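Local coordinates for NLP/P60 family protein (Bacillus cereus ATCC 10987, PDB 3H41) that probably cleaves gamma-D-glutamyl-L-lysine bonds in cell-wall peptides as an NlpC/P60 cysteine peptidase, releasing the dipeptide L-Ala-gamma-D-Glu, at residues 249-263 with 294-308. Residues are numbered along the deposited sequence; the frame is centred on the assembly and turned at random.
Sequences HLQKGDLIFFAHDQG and LNTPGYIEEYAGARR
Arg308 can be followed atom by atom onto Asp254. Its CB, CG and CD all pass along Asp254 OD1, and a bend at chi3 (-57°) turns the guanidinium side-on to the carboxylate. Arg308 NE then donates to Asp254 OD1 at 2.8 Å, and Arg308 NH2 donates to Asp254 OD2 almost straight (175°), both on syn lone pairs with the two planes nearly coplanar. Arg308 NH2 also donates a more bent hydrogen bond to His249 O (2.9 Å). Gln251 stacks its amide over one guanidinium face, OE1 3.5 Å from Arg308 CZ and close to NH1. Gln251 N donates a hydrogen bond to Asp254 OD2 from above the carboxylate plane, tying the salt bridge to the type II turn 251-254.

From the turn onward, strands 255-259 and 303-308 pair antiparallel, Leu255 and Arg307 exchanging two backbone bonds. Past a beta bulge between Ile256 and Phe258, Ala259 N donates to Glu302 O at 2.9 Å. Tyr299 points its ring edge at the face of Phe258 (planes at 83°), and Leu294 CD1 sits at that ring's edge, near CZ. Tyr299 also meets His269 and His281, both inferred active-site residues.

Two N-H donors on Asp254 OD2 and one on OD1 are consistent with an ionised carboxylate, its rotation fixed.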
ATOM      1  N   HIS A 249      21.498 -11.302 -15.580  1.00 29.90           N
ATOM      2  CA  HIS A 249      21.710  -9.875 -15.377  1.00 29.13           C
ATOM      3  C   HIS A 249      20.941  -9.263 -14.195  1.00 26.37           C
ATOM      4  O   HIS A 249      20.846  -8.022 -14.084  1.00 27.11           O
ATOM      5  CB  HIS A 249      21.406  -9.134 -16.672  1.00 28.30           C
ATOM      6  CG  HIS A 249      22.511  -9.234 -17.674  1.00 32.13           C
ATOM      7  ND1 HIS A 249      22.578 -10.243 -18.609  1.00 39.81           N
ATOM      8  CD2 HIS A 249      23.614  -8.473 -17.862  1.00 39.91           C
ATOM      9  CE1 HIS A 249      23.663 -10.088 -19.344  1.00 47.17           C
ATOM     10  NE2 HIS A 249      24.310  -9.020 -18.911  1.00 48.90           N
ATOM     11  N   LEU A 250      20.461 -10.117 -13.290  1.00 21.90           N
ATOM     12  CA  LEU A 250      19.711  -9.649 -12.144  1.00 21.54           C
ATOM     13  C   LEU A 250      20.546  -8.712 -11.288  1.00 23.44           C
ATOM     14  O   LEU A 250      21.712  -8.987 -11.006  1.00 24.74           O
ATOM     15  CB  LEU A 250      19.222 -10.792 -11.267  1.00 21.54           C
ATOM     16  CG  LEU A 250      17.973 -11.570 -11.617  1.00 29.48           C
ATOM     17  CD1 LEU A 250      17.743 -12.585 -10.496  1.00 33.38           C
ATOM     18  CD2 LEU A 250      16.797 -10.656 -11.753  1.00 26.18           C
ATOM     19  N   GLN A 251      19.929  -7.609 -10.880  1.00 19.92           N
ATOM     20  CA  GLN A 251      20.551  -6.621  -9.996  1.00 20.16           C
ATOM     21  C   GLN A 251      19.637  -6.317  -8.801  1.00 17.71           C
ATOM     22  O   GLN A 251      18.428  -6.523  -8.853  1.00 18.17           O
ATOM     23  CB  GLN A 251      20.850  -5.316 -10.757  1.00 20.08           C
ATOM     24  CG  GLN A 251      22.021  -5.457 -11.706  1.00 29.45           C
ATOM     25  CD  GLN A 251      22.196  -4.255 -12.639  1.00 39.53           C
ATOM     26  OE1 GLN A 251      21.590  -3.184 -12.442  1.00 33.72           O
ATOM     27  NE2 GLN A 251      23.034  -4.429 -13.659  1.00 39.18           N
ATOM     28  N   LYS A 252      20.249  -5.857  -7.719  1.00 19.06           N
ATOM     29  CA  LYS A 252      19.525  -5.366  -6.574  1.00 17.59           C
ATOM     30  C   LYS A 252      18.394  -4.426  -7.005  1.00 17.08           C
ATOM     31  O   LYS A 252      18.584  -3.541  -7.831  1.00 15.41           O
ATOM     32  CB  LYS A 252      20.448  -4.604  -5.629  1.00 18.41           C
ATOM     33  CG  LYS A 252      21.421  -5.449  -4.858  1.00 20.70           C
ATOM     34  CD  LYS A 252      22.258  -4.573  -3.943  1.00 27.48           C
ATOM     35  CE  LYS A 252      22.969  -5.325  -2.845  1.00 31.02           C
ATOM     36  NZ  LYS A 252      23.731  -4.329  -2.020  1.00 33.13           N
ATOM     37  N   GLY A 253      17.223  -4.633  -6.414  1.00 13.64           N
ATOM     38  CA  GLY A 253      16.030  -3.872  -6.730  1.00 14.90           C
ATOM     39  C   GLY A 253      15.150  -4.459  -7.809  1.00 15.53           C
ATOM     40  O   GLY A 253      13.946  -4.115  -7.886  1.00 15.05           O
ATOM     41  N   ASP A 254      15.721  -5.328  -8.655  1.00 14.69           N
ATOM     42  CA  ASP A 254      14.938  -5.906  -9.723  1.00 12.08           C
ATOM     43  C   ASP A 254      13.756  -6.668  -9.119  1.00 13.03           C
ATOM     44  O   ASP A 254      13.871  -7.235  -8.029  1.00 13.34           O
ATOM     45  CB  ASP A 254      15.754  -6.843 -10.600  1.00 14.92           C
ATOM     46  CG  ASP A 254      16.691  -6.110 -11.560  1.00 21.56           C
ATOM     47  OD1 ASP A 254      16.538  -4.871 -11.748  1.00 16.90           O
ATOM     48  OD2 ASP A 254      17.602  -6.795 -12.106  1.00 19.40           O
ATOM     49  N   LEU A 255      12.607  -6.621  -9.795  1.00 12.01           N
ATOM     50  CA  LEU A 255      11.442  -7.408  -9.356  1.00 11.28           C
ATOM     51  C   LEU A 255      11.454  -8.757 -10.072  1.00 13.86           C
ATOM     52  O   LEU A 255      11.691  -8.832 -11.289  1.00 17.39           O
ATOM     53  CB  LEU A 255      10.127  -6.696  -9.620  1.00  9.61           C
ATOM     54  CG  LEU A 255       9.855  -5.426  -8.750  1.00 13.02           C
ATOM     55  CD1 LEU A 255       8.419  -4.880  -8.945  1.00 10.87           C
ATOM     56  CD2 LEU A 255      10.181  -5.669  -7.292  1.00 12.11           C
ATOM     57  N   ILE A 256      11.218  -9.810  -9.299  1.00 13.29           N
ATOM     58  CA  ILE A 256      11.231 -11.178  -9.828  0.60 15.02           C
ATOM     59  C   ILE A 256       9.832 -11.756  -9.702  1.00 12.75           C
ATOM     60  O   ILE A 256       9.158 -11.568  -8.684  1.00 13.32           O
ATOM     61  CB  ILE A 256      12.261 -12.046  -9.092  0.60 15.65           C
ATOM     62  CG1 ILE A 256      13.562 -11.275  -8.876  0.60 20.98           C
ATOM     63  CG2 ILE A 256      12.517 -13.356  -9.853  0.60 20.53           C
ATOM     64  CD1 ILE A 256      14.214 -10.782 -10.136  0.60 30.09           C
ATOM     65  N   PHE A 257       9.401 -12.452 -10.755  1.00 15.27           N
ATOM     66  CA  PHE A 257       8.048 -12.940 -10.884  1.00 13.50           C
ATOM     67  C   PHE A 257       7.989 -14.455 -10.932  1.00 12.80           C
ATOM     68  O   PHE A 257       8.905 -15.096 -11.430  1.00 15.32           O
ATOM     69  CB  PHE A 257       7.394 -12.270 -12.115  1.00 12.49           C
ATOM     70  CG  PHE A 257       7.333 -10.802 -11.969  1.00 11.22           C
ATOM     71  CD1 PHE A 257       6.291 -10.208 -11.271  1.00 12.47           C
ATOM     72  CD2 PHE A 257       8.361  -9.999 -12.443  1.00 12.30           C
ATOM     73  CE1 PHE A 257       6.255  -8.811 -11.080  1.00 13.85           C
ATOM     74  CE2 PHE A 257       8.330  -8.614 -12.254  1.00 14.07           C
ATOM     75  CZ  PHE A 257       7.292  -8.029 -11.581  1.00 11.18           C
ATOM     76  N   PHE A 258       6.913 -15.000 -10.370  1.00 13.29           N
ATOM     77  CA  PHE A 258       6.685 -16.442 -10.374  1.00 15.41           C
ATOM     78  C   PHE A 258       5.307 -16.706 -10.932  1.00 13.43           C
ATOM     79  O   PHE A 258       4.335 -15.999 -10.600  1.00 14.16           O
ATOM     80  CB  PHE A 258       6.879 -17.024  -8.962  1.00 14.45           C
ATOM     81  CG  PHE A 258       8.202 -16.644  -8.358  1.00  9.72           C
ATOM     82  CD1 PHE A 258       9.344 -17.417  -8.615  1.00 11.65           C
ATOM     83  CD2 PHE A 258       8.356 -15.443  -7.669  1.00 16.61           C
ATOM     84  CE1 PHE A 258      10.592 -17.041  -8.106  1.00 15.34           C
ATOM     85  CE2 PHE A 258       9.621 -15.061  -7.169  1.00 12.99           C
ATOM     86  CZ  PHE A 258      10.730 -15.872  -7.388  1.00 18.63           C
ATOM     87  N   ALA A 259       5.209 -17.735 -11.787  1.00 13.16           N
ATOM     88  CA  ALA A 259       3.966 -18.034 -12.460  1.00 14.20           C
ATOM     89  C   ALA A 259       3.587 -19.505 -12.304  1.00 13.43           C
ATOM     90  O   ALA A 259       4.445 -20.387 -12.152  1.00 14.75           O
ATOM     91  CB  ALA A 259       4.059 -17.649 -13.998  1.00 14.21           C
ATOM     92  N   HIS A 260       2.300 -19.755 -12.356  1.00 12.89           N
ATOM     93  CA  HIS A 260       1.759 -21.118 -12.314  1.00 16.77           C
ATOM     94  C   HIS A 260       2.296 -21.990 -13.444  1.00 18.14           C
ATOM     95  O   HIS A 260       2.802 -21.480 -14.483  1.00 16.63           O
ATOM     96  CB  HIS A 260       0.226 -21.084 -12.399  1.00 18.25           C
ATOM     97  CG  HIS A 260      -0.438 -20.493 -11.190  1.00 21.71           C
ATOM     98  ND1 HIS A 260      -0.524 -21.166  -9.992  1.00 24.84           N
ATOM     99  CD2 HIS A 260      -1.064 -19.309 -11.002  1.00 27.76           C
ATOM    100  CE1 HIS A 260      -1.160 -20.418  -9.111  1.00 26.30           C
ATOM    101  NE2 HIS A 260      -1.502 -19.287  -9.699  1.00 27.70           N
ATOM    102  N   ASP A 261       2.173 -23.302 -13.251  1.00 18.29           N
ATOM    103  CA  ASP A 261       2.614 -24.297 -14.246  1.00 15.97           C
ATOM    104  C   ASP A 261       4.061 -24.087 -14.688  1.00 17.49           C
ATOM    105  O   ASP A 261       4.336 -23.865 -15.865  1.00 15.33           O
ATOM    106  CB  ASP A 261       1.680 -24.276 -15.468  1.00 19.12           C
ATOM    107  CG  ASP A 261       1.998 -25.409 -16.497  1.00 26.46           C
ATOM    108  OD1 ASP A 261       2.698 -26.408 -16.142  1.00 22.27           O
ATOM    109  OD2 ASP A 261       1.548 -25.280 -17.662  1.00 23.70           O
ATOM    110  N   GLN A 262       4.978 -24.128 -13.721  1.00 15.02           N
ATOM    111  CA  GLN A 262       6.406 -24.113 -13.988  1.00 18.26           C
ATOM    112  C   GLN A 262       6.794 -22.841 -14.755  1.00 17.83           C
ATOM    113  O   GLN A 262       7.669 -22.884 -15.609  1.00 20.03           O
ATOM    114  CB  GLN A 262       6.834 -25.339 -14.794  1.00 21.03           C
ATOM    115  CG  GLN A 262       6.350 -26.638 -14.241  1.00 24.74           C
ATOM    116  CD  GLN A 262       7.080 -27.013 -12.996  1.00 21.94           C
ATOM    117  OE1 GLN A 262       8.298 -27.182 -13.029  1.00 26.26           O
ATOM    118  NE2 GLN A 262       6.353 -27.139 -11.882  1.00 27.50           N
ATOM    119  N   GLY A 263       6.139 -21.733 -14.438  1.00 17.56           N
ATOM    120  CA  GLY A 263       6.510 -20.432 -15.000  1.00 20.49           C
ATOM    121  C   GLY A 263       5.817 -20.078 -16.306  1.00 19.44           C
ATOM    122  O   GLY A 263       6.047 -19.002 -16.842  1.00 21.08           O
ATOM    123  N   LEU A 294      16.565 -17.003  -3.692  1.00 14.66           N
ATOM    124  CA  LEU A 294      15.843 -17.163  -4.946  1.00 17.04           C
ATOM    125  C   LEU A 294      15.721 -18.650  -5.295  1.00 18.36           C
ATOM    126  O   LEU A 294      14.690 -19.108  -5.783  1.00 18.25           O
ATOM    127  CB  LEU A 294      16.544 -16.393  -6.066  1.00 20.89           C
ATOM    128  CG  LEU A 294      15.972 -16.488  -7.484  1.00 23.49           C
ATOM    129  CD1 LEU A 294      14.442 -16.170  -7.579  1.00 24.30           C
ATOM    130  CD2 LEU A 294      16.786 -15.571  -8.345  1.00 16.58           C
ATOM    131  N   ASN A 295      16.769 -19.399  -4.996  1.00 20.14           N
ATOM    132  CA  ASN A 295      16.797 -20.825  -5.164  1.00 22.04           C
ATOM    133  C   ASN A 295      16.080 -21.544  -4.033  1.00 22.18           C
ATOM    134  O   ASN A 295      16.691 -22.315  -3.316  1.00 25.15           O
ATOM    135  CB  ASN A 295      18.249 -21.290  -5.202  1.00 24.28           C
ATOM    136  CG  ASN A 295      18.386 -22.707  -5.704  1.00 35.57           C
ATOM    137  OD1 ASN A 295      17.548 -23.188  -6.476  1.00 39.86           O
ATOM    138  ND2 ASN A 295      19.429 -23.402  -5.246  1.00 33.81           N
ATOM    139  N   THR A 296      14.807 -21.261  -3.826  1.00 21.17           N
ATOM    140  CA  THR A 296      14.021 -21.972  -2.822  1.00 18.99           C
ATOM    141  C   THR A 296      13.078 -22.876  -3.618  1.00 18.87           C
ATOM    142  O   THR A 296      12.514 -22.439  -4.623  1.00 17.63           O
ATOM    143  CB  THR A 296      13.262 -20.990  -1.918  1.00 18.99           C
ATOM    144  OG1 THR A 296      14.221 -20.247  -1.148  1.00 13.93           O
ATOM    145  CG2 THR A 296      12.250 -21.714  -0.981  1.00 19.61           C
ATOM    146  N   PRO A 297      12.962 -24.163  -3.215  1.00 22.56           N
ATOM    147  CA  PRO A 297      12.016 -25.118  -3.832  1.00 21.45           C
ATOM    148  C   PRO A 297      10.650 -24.518  -3.966  1.00 24.27           C
ATOM    149  O   PRO A 297      10.147 -23.942  -2.993  1.00 21.70           O
ATOM    150  CB  PRO A 297      11.960 -26.280  -2.818  1.00 21.88           C
ATOM    151  CG  PRO A 297      13.309 -26.280  -2.212  1.00 22.46           C
ATOM    152  CD  PRO A 297      13.783 -24.814  -2.174  1.00 21.56           C
ATOM    153  N   GLY A 298      10.059 -24.655  -5.148  1.00 23.06           N
ATOM    154  CA  GLY A 298       8.768 -24.083  -5.448  1.00 26.68           C
ATOM    155  C   GLY A 298       9.006 -22.833  -6.261  1.00 28.50           C
ATOM    156  O   GLY A 298       8.606 -22.725  -7.456  1.00 31.45           O
ATOM    157  N   TYR A 299       9.696 -21.883  -5.637  1.00 21.92           N
ATOM    158  CA  TYR A 299       9.925 -20.626  -6.302  1.00 22.00           C
ATOM    159  C   TYR A 299      10.751 -20.811  -7.558  1.00 21.18           C
ATOM    160  O   TYR A 299      10.423 -20.300  -8.624  1.00 23.07           O
ATOM    161  CB  TYR A 299      10.589 -19.646  -5.338  1.00 16.79           C
ATOM    162  CG  TYR A 299       9.658 -19.211  -4.237  1.00 23.07           C
ATOM    163  CD1 TYR A 299       8.845 -18.106  -4.400  1.00 23.33           C
ATOM    164  CD2 TYR A 299       9.614 -19.887  -3.015  1.00 18.58           C
ATOM    165  CE1 TYR A 299       8.005 -17.689  -3.398  1.00 29.79           C
ATOM    166  CE2 TYR A 299       8.763 -19.456  -1.992  1.00 18.43           C
ATOM    167  CZ  TYR A 299       7.990 -18.351  -2.201  1.00 20.89           C
ATOM    168  OH  TYR A 299       7.146 -17.888  -1.251  1.00 22.27           O
ATOM    169  N   ILE A 300      11.825 -21.551  -7.446  1.00 19.50           N
ATOM    170  CA  ILE A 300      12.750 -21.627  -8.553  1.00 19.13           C
ATOM    171  C   ILE A 300      12.132 -22.262  -9.804  1.00 19.64           C
ATOM    172  O   ILE A 300      12.407 -21.804 -10.913  1.00 19.97           O
ATOM    173  CB  ILE A 300      14.077 -22.232  -8.088  1.00 21.71           C
ATOM    174  CG1 ILE A 300      15.214 -21.867  -9.060  1.00 27.02           C
ATOM    175  CG2 ILE A 300      13.932 -23.734  -7.813  1.00 19.37           C
ATOM    176  CD1 ILE A 300      15.315 -20.325  -9.387  1.00 28.43           C
ATOM    177  N   GLU A 301      11.238 -23.248  -9.632  1.00 16.52           N
ATOM    178  CA  GLU A 301      10.573 -23.907 -10.749  1.00 15.51           C
ATOM    179  C   GLU A 301       9.557 -23.017 -11.440  1.00 17.11           C
ATOM    180  O   GLU A 301       9.232 -23.239 -12.620  1.00 17.00           O
ATOM    181  CB  GLU A 301       9.860 -25.205 -10.303  1.00 16.75           C
ATOM    182  CG  GLU A 301      10.786 -26.345  -9.894  1.00 21.55           C
ATOM    183  CD  GLU A 301      11.273 -26.266  -8.424  1.00 27.81           C
ATOM    184  OE1 GLU A 301      10.895 -25.300  -7.710  1.00 23.59           O
ATOM    185  OE2 GLU A 301      12.017 -27.185  -7.980  1.00 20.73           O
ATOM    186  N   GLU A 302       9.049 -22.021 -10.709  1.00 16.47           N
ATOM    187  CA  GLU A 302       8.024 -21.103 -11.216  1.00 15.26           C
ATOM    188  C   GLU A 302       8.587 -19.736 -11.686  1.00 13.08           C
ATOM    189  O   GLU A 302       7.809 -18.863 -12.100  1.00 13.39           O
ATOM    190  CB  GLU A 302       6.945 -20.885 -10.150  1.00 16.83           C
ATOM    191  CG  GLU A 302       5.975 -22.071  -9.971  1.00 15.64           C
ATOM    192  CD  GLU A 302       4.667 -21.707  -9.325  1.00 22.59           C
ATOM    193  OE1 GLU A 302       4.559 -20.614  -8.722  1.00 20.96           O
ATOM    194  OE2 GLU A 302       3.722 -22.529  -9.439  1.00 20.98           O
ATOM    195  N   TYR A 303       9.905 -19.586 -11.643  1.00 13.42           N
ATOM    196  CA  TYR A 303      10.578 -18.389 -12.109  1.00 14.03           C
ATOM    197  C   TYR A 303      10.013 -17.998 -13.472  1.00 16.17           C
ATOM    198  O   TYR A 303      10.013 -18.805 -14.410  1.00 20.13           O
ATOM    199  CB  TYR A 303      12.076 -18.618 -12.201  1.00 15.95           C
ATOM    200  CG  TYR A 303      12.839 -17.380 -12.554  1.00 17.30           C
ATOM    201  CD1 TYR A 303      13.202 -16.465 -11.573  1.00 20.89           C
ATOM    202  CD2 TYR A 303      13.158 -17.086 -13.884  1.00 17.88           C
ATOM    203  CE1 TYR A 303      13.884 -15.298 -11.902  1.00 20.75           C
ATOM    204  CE2 TYR A 303      13.849 -15.903 -14.224  1.00 24.20           C
ATOM    205  CZ  TYR A 303      14.211 -15.023 -13.212  1.00 22.86           C
ATOM    206  OH  TYR A 303      14.884 -13.853 -13.483  1.00 23.84           O
ATOM    207  N   ALA A 304       9.515 -16.767 -13.573  1.00 16.56           N
ATOM    208  CA  ALA A 304       8.846 -16.303 -14.774  1.00 19.25           C
ATOM    209  C   ALA A 304       9.366 -14.962 -15.253  1.00 22.76           C
ATOM    210  O   ALA A 304       8.614 -14.204 -15.869  1.00 26.92           O
ATOM    211  CB  ALA A 304       7.344 -16.200 -14.529  1.00 18.84           C
ATOM    212  N   GLY A 305      10.598 -14.644 -14.912  1.00 18.21           N
ATOM    213  CA  GLY A 305      11.268 -13.451 -15.460  1.00 19.44           C
ATOM    214  C   GLY A 305      11.448 -12.338 -14.432  1.00 19.63           C
ATOM    215  O   GLY A 305      11.094 -12.491 -13.274  1.00 18.98           O
ATOM    216  N   ALA A 306      12.069 -11.247 -14.857  1.00 17.31           N
ATOM    217  CA  ALA A 306      12.420 -10.164 -13.956  1.00 15.08           C
ATOM    218  C   ALA A 306      12.284  -8.841 -14.692  1.00 18.38           C
ATOM    219  O   ALA A 306      12.472  -8.781 -15.929  1.00 17.06           O
ATOM    220  CB  ALA A 306      13.839 -10.360 -13.380  1.00 13.77           C
ATOM    221  N   ARG A 307      11.915  -7.797 -13.944  1.00 15.95           N
ATOM    222  CA  ARG A 307      11.737  -6.445 -14.494  1.00 13.19           C
ATOM    223  C   ARG A 307      12.546  -5.416 -13.700  1.00 15.88           C
ATOM    224  O   ARG A 307      12.647  -5.507 -12.454  1.00 16.21           O
ATOM    225  CB  ARG A 307      10.267  -6.069 -14.416  1.00 14.39           C
ATOM    226  CG  ARG A 307       9.386  -6.831 -15.357  1.00 16.42           C
ATOM    227  CD  ARG A 307       9.507  -6.181 -16.754  1.00 24.73           C
ATOM    228  NE  ARG A 307       9.264  -7.115 -17.801  1.00 29.25           N
ATOM    229  CZ  ARG A 307       8.802  -6.793 -19.004  1.00 25.47           C
ATOM    230  NH1 ARG A 307       8.491  -5.535 -19.347  1.00 19.17           N
ATOM    231  NH2 ARG A 307       8.629  -7.757 -19.864  1.00 21.17           N
ATOM    232  N   ARG A 308      13.082  -4.420 -14.407  1.00 14.10           N
ATOM    233  CA  ARG A 308      13.819  -3.326 -13.780  1.00 15.44           C
ATOM    234  C   ARG A 308      13.071  -1.998 -13.928  1.00 16.55           C
ATOM    235  O   ARG A 308      12.618  -1.617 -14.997  1.00 17.68           O
ATOM    236  CB  ARG A 308      15.237  -3.241 -14.349  1.00 15.15           C
ATOM    237  CG  ARG A 308      16.165  -2.176 -13.713  1.00 17.96           C
ATOM    238  CD  ARG A 308      17.617  -2.354 -14.189  1.00 19.83           C
ATOM    239  NE  ARG A 308      18.051  -3.700 -13.860  1.00 18.55           N
ATOM    240  CZ  ARG A 308      19.024  -4.380 -14.442  1.00 25.72           C
ATOM    241  NH1 ARG A 308      19.747  -3.850 -15.429  1.00 28.04           N
ATOM    242  NH2 ARG A 308      19.259  -5.618 -14.042  1.00 20.87           N
TER
HETATM  243  O   HOH W   1      10.427 -25.207 -14.097  1.00 37.54           O